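PDB 4NES: UDP-N-acetylglucosamine 2-epimerase from Methanocaldococcus jannaschii, which probably catalyses the reversible epimerisation at C-2 of UDP-N-acetylglucosamine to give UDP-N-acetylmannosamine, the activated donor of ManNAc residues. Local coordinates for residues I5-R10 against I32-Q37; E12-S17 against E49-P54; L16-R21 against V172-Q177. One frame throughout, in Å; residues are numbered along the deposited sequence.

Contact 1 of 3, residues I5-R10 against I32-Q37. With UDP (uridine-5'-diphosphate), chain C; UD1 (uridine-diphosphate-N-acetylglucosamine), chain B.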
loop_
_atom_site.group_PDB
_atom_site.type_symbol
_atom_site.label_atom_id
_atom_site.label_comp_id
_atom_site.label_asym_id
_atom_site.label_seq_id
_atom_site.Cartn_x
_atom_site.Cartn_y
_atom_site.Cartn_z
ATOM N N ILE A 5 -1.367 -9.722 -17.209
ATOM C CA ILE A 5 -2.610 -9.401 -16.518
ATOM C C ILE A 5 -2.674 -10.263 -15.274
ATOM O O ILE A 5 -2.516 -11.481 -15.356
ATOM C CB ILE A 5 -3.827 -9.730 -17.379
ATOM C CG1 ILE A 5 -3.840 -8.863 -18.634
ATOM C CG2 ILE A 5 -5.100 -9.508 -16.583
ATOM C CD1 ILE A 5 -4.921 -9.259 -19.636
ATOM N N ILE A 6 -2.872 -9.640 -14.116
ATOM C CA ILE A 6 -3.027 -10.383 -12.875
ATOM C C ILE A 6 -4.458 -10.217 -12.387
ATOM O O ILE A 6 -4.927 -9.094 -12.226
ATOM C CB ILE A 6 -2.053 -9.866 -11.802
ATOM C CG1 ILE A 6 -0.622 -9.947 -12.325
ATOM C CG2 ILE A 6 -2.222 -10.644 -10.490
ATOM C CD1 ILE A 6 0.424 -9.460 -11.351
ATOM N N LEU A 7 -5.149 -11.336 -12.177
ATOM C CA LEU A 7 -6.532 -11.311 -11.716
ATOM C C LEU A 7 -6.789 -12.425 -10.708
ATOM O O LEU A 7 -6.020 -13.384 -10.608
ATOM C CB LEU A 7 -7.502 -11.425 -12.904
ATOM C CG LEU A 7 -7.445 -12.685 -13.783
ATOM C CD1 LEU A 7 -8.173 -13.872 -13.157
ATOM C CD2 LEU A 7 -8.006 -12.408 -15.172
ATOM N N GLY A 8 -7.890 -12.304 -9.978
ATOM C CA GLY A 8 -8.234 -13.328 -9.011
ATOM C C GLY A 8 -9.698 -13.708 -8.878
ATOM O O GLY A 8 -9.985 -14.815 -8.454
ATOM N N THR A 9 -10.612 -12.799 -9.215
ATOM C CA THR A 9 -12.014 -12.916 -8.777
ATOM C C THR A 9 -13.014 -12.700 -9.904
ATOM O O THR A 9 -12.687 -12.109 -10.933
ATOM C CB THR A 9 -12.361 -11.899 -7.661
ATOM O OG1 THR A 9 -12.304 -10.568 -8.194
ATOM C CG2 THR A 9 -11.417 -12.043 -6.473
ATOM N N ARG A 10 -14.242 -13.164 -9.676
ATOM C CA ARG A 10 -15.356 -12.971 -10.607
ATOM C C ARG A 10 -15.445 -11.583 -11.279
ATOM O O ARG A 10 -15.420 -11.501 -12.506
ATOM C CB ARG A 10 -16.688 -13.337 -9.940
ATOM C CG ARG A 10 -17.902 -12.882 -10.739
ATOM C CD ARG A 10 -19.193 -13.420 -10.126
ATOM N NE ARG A 10 -19.575 -12.732 -8.887
ATOM C CZ ARG A 10 -20.600 -13.086 -8.125
ATOM N NH1 ARG A 10 -21.328 -14.149 -8.440
ATOM N NH2 ARG A 10 -20.886 -12.387 -7.034
ATOM N N ILE A 32 -2.001 -14.259 -18.749
ATOM C CA ILE A 32 -2.746 -14.042 -17.519
ATOM C C ILE A 32 -2.104 -14.825 -16.389
ATOM O O ILE A 32 -1.792 -16.021 -16.524
ATOM C CB ILE A 32 -4.210 -14.504 -17.660
ATOM C CG1 ILE A 32 -4.912 -13.729 -18.781
ATOM C CG2 ILE A 32 -4.956 -14.371 -16.334
ATOM C CD1 ILE A 32 -6.284 -14.287 -19.136
ATOM N N ILE A 33 -1.912 -14.136 -15.269
ATOM C CA ILE A 33 -1.567 -14.760 -14.001
ATOM C C ILE A 33 -2.823 -14.736 -13.132
ATOM O O ILE A 33 -3.351 -13.671 -12.799
ATOM C CB ILE A 33 -0.446 -13.993 -13.274
ATOM C CG1 ILE A 33 0.834 -13.944 -14.122
ATOM C CG2 ILE A 33 -0.180 -14.617 -11.902
ATOM C CD1 ILE A 33 1.870 -12.977 -13.566
ATOM N N HIS A 34 -3.313 -15.920 -12.781
ATOM C CA HIS A 34 -4.511 -16.055 -11.962
ATOM C C HIS A 34 -4.074 -16.416 -10.537
ATOM O O HIS A 34 -3.375 -17.408 -10.339
ATOM C CB HIS A 34 -5.378 -17.171 -12.557
ATOM C CG HIS A 34 -6.819 -17.147 -12.145
ATOM N ND1 HIS A 34 -7.251 -16.666 -10.920
ATOM C CD2 HIS A 34 -7.930 -17.573 -12.785
ATOM C CE1 HIS A 34 -8.560 -16.785 -10.838
ATOM N NE2 HIS A 34 -9.003 -17.337 -11.959
ATOM N N THR A 35 -4.459 -15.614 -9.544
ATOM C CA THR A 35 -4.130 -15.961 -8.163
ATOM C C THR A 35 -5.026 -17.071 -7.642
ATOM O O THR A 35 -4.736 -17.678 -6.601
ATOM C CB THR A 35 -4.290 -14.770 -7.213
ATOM O OG1 THR A 35 -5.655 -14.326 -7.270
ATOM C CG2 THR A 35 -3.352 -13.640 -7.600
ATOM N N ASN A 36 -6.134 -17.306 -8.343
ATOM C CA ASN A 36 -7.146 -18.260 -7.914
ATOM C C ASN A 36 -7.687 -17.895 -6.543
ATOM O O ASN A 36 -8.003 -18.774 -5.743
ATOM C CB ASN A 36 -6.620 -19.702 -7.945
ATOM C CG ASN A 36 -5.889 -20.027 -9.233
ATOM O OD1 ASN A 36 -4.679 -20.222 -9.222
ATOM N ND2 ASN A 36 -6.617 -20.085 -10.352
ATOM N N GLN A 37 -7.787 -16.590 -6.287
ATOM C CA GLN A 37 -8.491 -16.092 -5.114
ATOM C C GLN A 37 -9.901 -16.667 -5.107
ATOM O O GLN A 37 -10.379 -17.161 -4.087
ATOM C CB GLN A 37 -8.530 -14.558 -5.100
ATOM C CG GLN A 37 -9.225 -14.034 -3.852
ATOM C CD GLN A 37 -9.225 -12.518 -3.721
ATOM O OE1 GLN A 37 -8.416 -11.807 -4.327
ATOM N NE2 GLN A 37 -10.153 -12.018 -2.928
HETATM N N1 UDP C . -22.458 -11.542 -11.550
HETATM C C2 UDP C . -22.624 -12.698 -12.237
HETATM N N3 UDP C . -23.376 -13.688 -11.710
HETATM C C4 UDP C . -23.978 -13.578 -10.505
HETATM C C5 UDP C . -23.826 -12.398 -9.764
HETATM C C6 UDP C . -23.036 -11.387 -10.324
HETATM O O2 UDP C . -22.096 -12.849 -13.341
HETATM O O4 UDP C . -24.736 -14.632 -10.005
HETATM C "C1'" UDP C . -21.611 -10.444 -12.049
HETATM C "C2'" UDP C . -22.215 -9.157 -12.256
HETATM O "O2'" UDP C . -22.922 -9.131 -13.476
HETATM C "C3'" UDP C . -21.073 -8.235 -12.186
HETATM C "C4'" UDP C . -20.131 -8.906 -11.302
HETATM O "O4'" UDP C . -20.648 -10.185 -11.030
HETATM O "O3'" UDP C . -20.458 -7.993 -13.421
HETATM C "C5'" UDP C . -19.952 -8.225 -9.988
HETATM O "O5'" UDP C . -19.136 -8.969 -9.116
HETATM P PA UDP C . -19.328 -8.954 -7.544
HETATM O O1A UDP C . -19.034 -10.345 -7.026
HETATM O O2A UDP C . -20.733 -8.497 -7.217
HETATM O O3A UDP C . -18.234 -8.001 -6.923
HETATM P PB UDP C . -18.044 -6.446 -6.847
HETATM O O1B UDP C . -18.455 -5.806 -8.165
HETATM O O2B UDP C . -18.840 -5.917 -5.682
HETATM O O3B UDP C . -16.568 -6.321 -6.588
HETATM C "C1'" UD1 B . -13.744 -10.684 -2.865
HETATM C "C2'" UD1 B . -13.264 -9.265 -2.845
HETATM C "C3'" UD1 B . -14.351 -8.332 -3.078
HETATM C "C4'" UD1 B . -15.119 -8.625 -4.295
HETATM C "C5'" UD1 B . -15.527 -10.076 -4.327
HETATM C "C6'" UD1 B . -16.129 -10.469 -5.623
HETATM C "C7'" UD1 B . -11.253 -8.891 -1.296
HETATM C "C8'" UD1 B . -10.792 -8.561 0.093
HETATM N "N2'" UD1 B . -12.679 -8.955 -1.514
HETATM O "O1'" UD1 B . -14.642 -10.870 -1.831
HETATM O "O3'" UD1 B . -13.824 -6.995 -3.150
HETATM O "O4'" UD1 B . -16.276 -7.808 -4.373
HETATM O "O5'" UD1 B . -14.399 -10.925 -4.142
HETATM O "O6'" UD1 B . -17.091 -11.453 -5.538
HETATM O "O7'" UD1 B . -10.441 -9.101 -2.200
HETATM N N1 UD1 B . -15.523 -18.490 -1.403
HETATM C C2 UD1 B . -15.842 -19.649 -1.982
HETATM N N3 UD1 B . -15.468 -19.904 -3.235
HETATM C C4 UD1 B . -14.752 -19.016 -3.938
HETATM C C5 UD1 B . -14.405 -17.800 -3.368
HETATM C C6 UD1 B . -14.814 -17.547 -2.068
HETATM O O2 UD1 B . -16.489 -20.483 -1.379
HETATM O O4 UD1 B . -14.377 -19.299 -5.219
HETATM C C1B UD1 B . -15.946 -18.181 -0.017
HETATM C C2B UD1 B . -15.042 -18.692 1.031
HETATM O "O2'" UD1 B . -15.796 -19.081 2.153
HETATM C C3B UD1 B . -14.228 -17.544 1.356
HETATM C C4B UD1 B . -15.205 -16.431 1.247
HETATM O O4B UD1 B . -16.065 -16.769 0.176
HETATM O O3B UD1 B . -13.608 -17.600 2.617
HETATM C C5B UD1 B . -14.560 -15.122 0.966
HETATM O O5B UD1 B . -13.684 -15.110 -0.132
HETATM P PA UD1 B . -12.756 -13.891 -0.382
HETATM O O1A UD1 B . -11.856 -13.722 0.803
HETATM O O2A UD1 B . -11.998 -14.121 -1.648
HETATM O O3A UD1 B . -13.634 -12.598 -0.444
HETATM P PB UD1 B . -14.972 -12.302 -1.261
HETATM O O1B UD1 B . -16.079 -12.140 -0.271
HETATM O O2B UD1 B . -15.180 -13.317 -2.352
#
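L7 CD1 stands over the centre of the H34 ring, 3.5 Å from the ring centroid and only 2° off the ring normal, a CH-pi contact on the face. N36 ND2, itself bonded to N59 while N36 OD1 takes N61 N, lies above the opposite face, offset toward the rim; D44 bonds H34 NE2, and G8 O sits at the ring edge. Beside this pair the backbones run as parallel strands: I33 N donates to I5 O (2.7 Å), L7 N to I33 O (3.0 Å) and T35 N to L7 O (2.9 Å). Strands 3-7 and 30-34, with helix 10-23 as the crossover, make a beta-alpha-beta unit of the Rossmann-like N-terminal domain of the GT-B fold. Past the strand ends, Q37 can be followed outward. Its CB rests 3.7 Å from G8 O. CG, anti to the backbone N (chi1 -178°), starts an extended chain, and CD runs beside T9 with T9 CG2 at 3.6 Å. At the tip OE1 is hydrogen-bonded to T98 OG1, consistent with a fixed amide rotation, NE2 facing the substrate. There NE2 donates to UD1 O7' of the N-acetyl group at 3.0 Å and to phosphate oxygen O2A of UD1 at 3.1 Å. On the other ligand, R10 uses NE and NH2 at its guanidinium edge to grip UDP O1A, while UDP C5 lies over one guanidinium face.

Contact 2 of 3, residues E12-S17 against E49-P54. With UDP (uridine-5'-diphosphate), chain C.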
loop_
_atom_site.group_PDB
_atom_site.type_symbol
_atom_site.label_atom_id
_atom_site.label_comp_id
_atom_site.label_asym_id
_atom_site.label_seq_id
_atom_site.Cartn_x
_atom_site.Cartn_y
_atom_site.Cartn_z
ATOM N N GLU A 12 -13.311 -9.164 -11.600
ATOM C CA GLU A 12 -12.111 -8.851 -12.373
ATOM C C GLU A 12 -12.143 -9.539 -13.720
ATOM O O GLU A 12 -11.749 -8.951 -14.730
ATOM C CB GLU A 12 -10.851 -9.296 -11.630
ATOM C CG GLU A 12 -10.575 -8.571 -10.315
ATOM C CD GLU A 12 -9.481 -9.270 -9.541
ATOM O OE1 GLU A 12 -9.779 -9.890 -8.496
ATOM O OE2 GLU A 12 -8.319 -9.216 -9.987
ATOM N N ILE A 13 -12.585 -10.794 -13.745
ATOM C CA ILE A 13 -12.588 -11.548 -14.991
ATOM C C ILE A 13 -13.520 -10.854 -15.985
ATOM O O ILE A 13 -13.180 -10.646 -17.161
ATOM C CB ILE A 13 -13.029 -13.009 -14.759
ATOM C CG1 ILE A 13 -12.048 -13.716 -13.821
ATOM C CG2 ILE A 13 -13.127 -13.751 -16.077
ATOM C CD1 ILE A 13 -12.613 -14.973 -13.168
ATOM N N ILE A 14 -14.687 -10.458 -15.501
ATOM C CA ILE A 14 -15.678 -9.803 -16.348
ATOM C C ILE A 14 -15.141 -8.460 -16.854
ATOM O O ILE A 14 -15.198 -8.175 -18.059
ATOM C CB ILE A 14 -17.005 -9.628 -15.572
ATOM C CG1 ILE A 14 -17.627 -11.001 -15.270
ATOM C CG2 ILE A 14 -17.963 -8.717 -16.330
ATOM C CD1 ILE A 14 -18.705 -10.949 -14.219
ATOM N N LYS A 15 -14.588 -7.650 -15.957
ATOM C CA LYS A 15 -14.135 -6.318 -16.336
ATOM C C LYS A 15 -12.836 -6.298 -17.139
ATOM O O LYS A 15 -12.539 -5.315 -17.817
ATOM C CB LYS A 15 -14.059 -5.405 -15.102
ATOM C CG LYS A 15 -15.434 -4.896 -14.720
ATOM C CD LYS A 15 -15.439 -4.158 -13.385
ATOM C CE LYS A 15 -16.756 -3.420 -13.166
ATOM N NZ LYS A 15 -16.836 -2.781 -11.807
ATOM N N LEU A 16 -12.065 -7.376 -17.070
ATOM C CA LEU A 16 -10.868 -7.502 -17.903
ATOM C C LEU A 16 -11.174 -8.107 -19.263
ATOM O O LEU A 16 -10.365 -7.986 -20.185
ATOM C CB LEU A 16 -9.783 -8.335 -17.210
ATOM C CG LEU A 16 -9.061 -7.575 -16.098
ATOM C CD1 LEU A 16 -8.374 -8.557 -15.152
ATOM C CD2 LEU A 16 -8.065 -6.562 -16.690
ATOM N N SER A 17 -12.329 -8.750 -19.411
ATOM C CA SER A 17 -12.671 -9.368 -20.696
ATOM C C SER A 17 -12.595 -8.425 -21.918
ATOM O O SER A 17 -12.099 -8.842 -22.974
ATOM C CB SER A 17 -13.993 -10.169 -20.635
ATOM O OG SER A 17 -15.156 -9.361 -20.539
ATOM N N GLU A 49 -15.231 -19.544 -19.563
ATOM C CA GLU A 49 -15.973 -20.215 -20.624
ATOM C C GLU A 49 -16.917 -19.276 -21.379
ATOM O O GLU A 49 -16.859 -19.178 -22.608
ATOM C CB GLU A 49 -16.759 -21.402 -20.063
ATOM C CG GLU A 49 -17.571 -22.159 -21.110
ATOM C CD GLU A 49 -16.697 -22.800 -22.168
ATOM O OE1 GLU A 49 -15.509 -23.064 -21.884
ATOM O OE2 GLU A 49 -17.194 -23.045 -23.291
ATOM N N GLU A 50 -17.803 -18.599 -20.657
ATOM C CA GLU A 50 -18.815 -17.789 -21.322
ATOM C C GLU A 50 -18.210 -16.594 -22.046
ATOM O O GLU A 50 -18.748 -16.142 -23.051
ATOM C CB GLU A 50 -19.888 -17.314 -20.331
ATOM C CG GLU A 50 -20.769 -18.427 -19.775
ATOM C CD GLU A 50 -21.976 -17.910 -19.004
ATOM O OE1 GLU A 50 -22.061 -16.695 -18.748
ATOM O OE2 GLU A 50 -22.847 -18.736 -18.660
ATOM N N LEU A 51 -17.091 -16.089 -21.533
ATOM C CA LEU A 51 -16.461 -14.909 -22.110
ATOM C C LEU A 51 -15.350 -15.270 -23.091
ATOM O O LEU A 51 -14.656 -14.383 -23.590
ATOM C CB LEU A 51 -15.942 -13.972 -21.012
ATOM C CG LEU A 51 -17.068 -13.447 -20.111
ATOM C CD1 LEU A 51 -16.518 -12.679 -18.929
ATOM C CD2 LEU A 51 -18.016 -12.571 -20.906
ATOM N N ASN A 52 -15.200 -16.568 -23.356
ATOM C CA ASN A 52 -14.268 -17.048 -24.385
ATOM C C ASN A 52 -12.845 -16.552 -24.112
ATOM O O ASN A 52 -12.170 -15.997 -24.988
ATOM C CB ASN A 52 -14.772 -16.619 -25.772
ATOM C CG ASN A 52 -14.069 -17.329 -26.905
ATOM O OD1 ASN A 52 -13.670 -18.488 -26.787
ATOM N ND2 ASN A 52 -13.932 -16.633 -28.024
ATOM N N LEU A 53 -12.390 -16.755 -22.877
ATOM C CA LEU A 53 -11.082 -16.277 -22.438
ATOM C C LEU A 53 -10.069 -17.411 -22.428
ATOM O O LEU A 53 -10.424 -18.561 -22.162
ATOM C CB LEU A 53 -11.176 -15.666 -21.034
ATOM C CG LEU A 53 -12.161 -14.508 -20.884
ATOM C CD1 LEU A 53 -12.167 -14.020 -19.450
ATOM C CD2 LEU A 53 -11.854 -13.359 -21.834
ATOM N N PRO A 54 -8.796 -17.090 -22.706
ATOM C CA PRO A 54 -7.777 -18.140 -22.714
ATOM C C PRO A 54 -7.423 -18.603 -21.308
ATOM O O PRO A 54 -7.616 -17.865 -20.332
ATOM C CB PRO A 54 -6.565 -17.444 -23.344
ATOM C CG PRO A 54 -6.754 -16.003 -23.017
ATOM C CD PRO A 54 -8.242 -15.778 -23.081
HETATM N N1 UDP C . -22.458 -11.542 -11.550
HETATM C C2 UDP C . -22.624 -12.698 -12.237
HETATM N N3 UDP C . -23.376 -13.688 -11.710
HETATM C C4 UDP C . -23.978 -13.578 -10.505
HETATM C C5 UDP C . -23.826 -12.398 -9.764
HETATM C C6 UDP C . -23.036 -11.387 -10.324
HETATM O O2 UDP C . -22.096 -12.849 -13.341
HETATM O O4 UDP C . -24.736 -14.632 -10.005
HETATM C "C1'" UDP C . -21.611 -10.444 -12.049
HETATM C "C2'" UDP C . -22.215 -9.157 -12.256
HETATM O "O2'" UDP C . -22.922 -9.131 -13.476
HETATM C "C3'" UDP C . -21.073 -8.235 -12.186
HETATM C "C4'" UDP C . -20.131 -8.906 -11.302
HETATM O "O4'" UDP C . -20.648 -10.185 -11.030
HETATM O "O3'" UDP C . -20.458 -7.993 -13.421
HETATM C "C5'" UDP C . -19.952 -8.225 -9.988
HETATM O "O5'" UDP C . -19.136 -8.969 -9.116
HETATM P PA UDP C . -19.328 -8.954 -7.544
HETATM O O1A UDP C . -19.034 -10.345 -7.026
HETATM O O2A UDP C . -20.733 -8.497 -7.217
HETATM O O3A UDP C . -18.234 -8.001 -6.923
HETATM P PB UDP C . -18.044 -6.446 -6.847
HETATM O O1B UDP C . -18.455 -5.806 -8.165
HETATM O O2B UDP C . -18.840 -5.917 -5.682
HETATM O O3B UDP C . -16.568 -6.321 -6.588
#
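I13, I14 and S17 meet L51 and L53 through aliphatic carbons, so the flat group to consider is the I14 carbonyl beside them. At its oxygen I14 O accepts two bonds: one from S17 N, and one from S17 OG at 2.7 Å with the donor tilted 19° from the carbonyl plane. The second bond turns the serine hydroxyl back onto its own helix. This is helix-to-loop packing in the N-terminal Rossmann-like domain of the GT-B fold, at the UDP site: helix 10-23 lies against the end of helix 45-50, which closes in a Schellman motif where N52 takes a positive phi of 57° and N52 N returns to E49 O. The turn brings L51 and L53 to the same helix. I14 reaches two ways: CG1, anti to the carbonyl carbon (chi1 -66°), lies 4.2 Å from L51 CD1, and CD1 beyond it comes to 3.5 Å from ribose oxygen O3' of UDP. An alanine at I14 would probably take the CD1 contact from the UDP ribose and open a gap beside L51 CD1. F47 also packs on I13 and I14, continuing the apolar surface along helix 45-50. From the helix, I13 CG2 approaches L53 CD1 to 3.5 Å, the shortest approach between the two segments, and S17 CB touches both leucines, with L51 CD1 at 3.9 Å and L53 CD2 at 4.0 Å.

Contact 3 of 3, residues L16-R21 against V172-Q177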
loop_
_atom_site.group_PDB
_atom_site.type_symbol
_atom_site.label_atom_id
_atom_site.label_comp_id
_atom_site.label_asym_id
_atom_site.label_seq_id
_atom_site.Cartn_x
_atom_site.Cartn_y
_atom_site.Cartn_z
ATOM N N LEU A 16 -12.065 -7.376 -17.070
ATOM C CA LEU A 16 -10.868 -7.502 -17.903
ATOM C C LEU A 16 -11.174 -8.107 -19.263
ATOM O O LEU A 16 -10.365 -7.986 -20.185
ATOM C CB LEU A 16 -9.783 -8.335 -17.210
ATOM C CG LEU A 16 -9.061 -7.575 -16.098
ATOM C CD1 LEU A 16 -8.374 -8.557 -15.152
ATOM C CD2 LEU A 16 -8.065 -6.562 -16.690
ATOM N N SER A 17 -12.329 -8.750 -19.411
ATOM C CA SER A 17 -12.671 -9.368 -20.696
ATOM C C SER A 17 -12.595 -8.425 -21.918
ATOM O O SER A 17 -12.099 -8.842 -22.974
ATOM C CB SER A 17 -13.993 -10.169 -20.635
ATOM O OG SER A 17 -15.156 -9.361 -20.539
ATOM N N PRO A 18 -13.037 -7.156 -21.788
ATOM C CA PRO A 18 -12.886 -6.277 -22.957
ATOM C C PRO A 18 -11.436 -5.920 -23.257
ATOM O O PRO A 18 -11.105 -5.639 -24.424
ATOM C CB PRO A 18 -13.666 -5.023 -22.559
ATOM C CG PRO A 18 -14.660 -5.505 -21.516
ATOM C CD PRO A 18 -13.902 -6.548 -20.755
ATOM N N ILE A 19 -10.583 -5.903 -22.237
ATOM C CA ILE A 19 -9.156 -5.668 -22.452
ATOM C C ILE A 19 -8.517 -6.859 -23.158
ATOM O O ILE A 19 -7.735 -6.700 -24.116
ATOM C CB ILE A 19 -8.453 -5.341 -21.123
ATOM C CG1 ILE A 19 -8.879 -3.942 -20.684
ATOM C CG2 ILE A 19 -6.941 -5.426 -21.277
ATOM C CD1 ILE A 19 -8.576 -3.635 -19.237
ATOM N N ILE A 20 -8.885 -8.059 -22.725
ATOM C CA ILE A 20 -8.455 -9.275 -23.400
ATOM C C ILE A 20 -8.928 -9.299 -24.857
ATOM O O ILE A 20 -8.132 -9.626 -25.753
ATOM C CB ILE A 20 -8.920 -10.525 -22.621
ATOM C CG1 ILE A 20 -8.161 -10.589 -21.289
ATOM C CG2 ILE A 20 -8.742 -11.802 -23.453
ATOM C CD1 ILE A 20 -8.755 -11.524 -20.252
ATOM N N ARG A 21 -10.182 -8.925 -25.117
ATOM C CA ARG A 21 -10.694 -8.865 -26.499
ATOM C C ARG A 21 -9.829 -7.937 -27.354
ATOM O O ARG A 21 -9.478 -8.250 -28.511
ATOM C CB ARG A 21 -12.144 -8.371 -26.521
ATOM C CG ARG A 21 -13.207 -9.380 -26.077
ATOM C CD ARG A 21 -13.439 -10.478 -27.115
ATOM N NE ARG A 21 -12.501 -11.584 -26.952
ATOM C CZ ARG A 21 -12.667 -12.582 -26.087
ATOM N NH1 ARG A 21 -13.742 -12.623 -25.308
ATOM N NH2 ARG A 21 -11.760 -13.541 -25.999
ATOM N N VAL A 172 -19.096 -1.207 -19.278
ATOM C CA VAL A 172 -19.976 -0.842 -20.388
ATOM C C VAL A 172 -19.688 -1.729 -21.596
ATOM O O VAL A 172 -20.614 -2.289 -22.180
ATOM C CB VAL A 172 -19.859 0.645 -20.788
ATOM C CG1 VAL A 172 -20.842 0.974 -21.920
ATOM C CG2 VAL A 172 -20.128 1.531 -19.602
ATOM N N ASP A 173 -18.412 -1.855 -21.966
ATOM C CA ASP A 173 -18.022 -2.756 -23.053
ATOM C C ASP A 173 -18.588 -4.152 -22.813
ATOM O O ASP A 173 -19.159 -4.766 -23.710
ATOM C CB ASP A 173 -16.500 -2.972 -23.129
ATOM C CG ASP A 173 -15.671 -1.692 -23.140
ATOM O OD1 ASP A 173 -16.067 -0.653 -22.585
ATOM O OD2 ASP A 173 -14.540 -1.772 -23.672
ATOM N N ALA A 174 -18.387 -4.675 -21.606
ATOM C CA ALA A 174 -18.779 -6.046 -21.294
ATOM C C ALA A 174 -20.292 -6.235 -21.392
ATOM O O ALA A 174 -20.778 -7.213 -21.982
ATOM C CB ALA A 174 -18.284 -6.443 -19.918
ATOM N N THR A 175 -21.034 -5.289 -20.836
ATOM C CA THR A 175 -22.485 -5.385 -20.833
ATOM C C THR A 175 -22.975 -5.246 -22.275
ATOM O O THR A 175 -23.925 -5.923 -22.685
ATOM C CB THR A 175 -23.115 -4.326 -19.888
ATOM O OG1 THR A 175 -22.470 -4.378 -18.609
ATOM C CG2 THR A 175 -24.588 -4.588 -19.693
ATOM N N LEU A 176 -22.287 -4.413 -23.055
ATOM C CA LEU A 176 -22.601 -4.183 -24.466
ATOM C C LEU A 176 -22.101 -5.275 -25.423
ATOM O O LEU A 176 -22.679 -5.447 -26.504
ATOM C CB LEU A 176 -22.060 -2.821 -24.916
ATOM C CG LEU A 176 -22.979 -1.597 -24.869
ATOM C CD1 LEU A 176 -23.816 -1.533 -26.147
ATOM C CD2 LEU A 176 -23.874 -1.594 -23.636
ATOM N N GLN A 177 -21.035 -5.993 -25.063
ATOM C CA GLN A 177 -20.562 -7.116 -25.887
ATOM C C GLN A 177 -21.424 -8.371 -25.646
ATOM O O GLN A 177 -21.612 -9.179 -26.560
ATOM C CB GLN A 177 -19.014 -7.375 -25.777
ATOM C CG GLN A 177 -18.380 -7.635 -24.360
ATOM C CD GLN A 177 -16.804 -7.719 -24.302
ATOM O OE1 GLN A 177 -16.241 -8.547 -23.565
ATOM N NE2 GLN A 177 -16.124 -6.851 -25.041
HETATM O O HOH W 1 -16.168 -10.982 -24.911
#
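S17 OG comes to 3.3 Å from Q177 OE1, at best a weak polar contact, since the hydroxyl already donates to I14 O. Next in sequence, P18 carries most of the packing. Its CG sits 3.5 Å from D173 CB and 4.1 Å from A174 CB, while P18 CB is 3.5 Å from D173 OD2. The Q177 side chain crosses that of P18 at about a right angle, with NE2 at 3.9 Å from P18 CA; Q177 reaches it because CG lies between the backbone N and the carbonyl carbon (chi1 56°) and the chain runs extended beyond. A proline has no N-H to give the preceding turn, and helix 10-23 is kinked here, the N atoms of P18 and I19 both lacking that bond. One turn on, R21 folds back at chi2 and chi3, and a water bridges it to Q177: it accepts from R21 NH1 at 3.0 Å, in the guanidinium plane, and donates to Q177 OE1 at 2.8 Å. The same guanidinium also bonds L51 O and N52 O and forms a salt bridge with E24. The short axes cross at 79° with 8.7 Å between them, a steep helix-helix packing. D173 accepts hydrogen bonds from S353 N and G354 N, at the start of helix 353-363, T175 packs on helix 289-298, and L16 and I20 line the other side of helix 10-23 against strands 3-7 and 30-34.

Overall arrangement
Helix 10-23 connects all three contacts. Contact 1 is the strand pairing on which it lies, contact 2 is its packing on the loop after helix 45-50, and contact 3 is its crossing with helix 170-183. Contacts 2 and 3 share L16 and S17, and their centres are 8 Å apart; those of contacts 1 and 2 are 11 Å apart and those of 1 and 3 are 16 Å. Along the chain 5-10 comes first, 12-17 and 16-21 overlap on the helix, and the partners follow at 32-37, 49-54 and, far later, 172-177. L16 packs on I5 and L7, while R21 ties contact 3 to the loop of contact 2. Contacts 1 and 2 both touch UDP, so one helix relates the sheet, the nucleotide site and a distant helix.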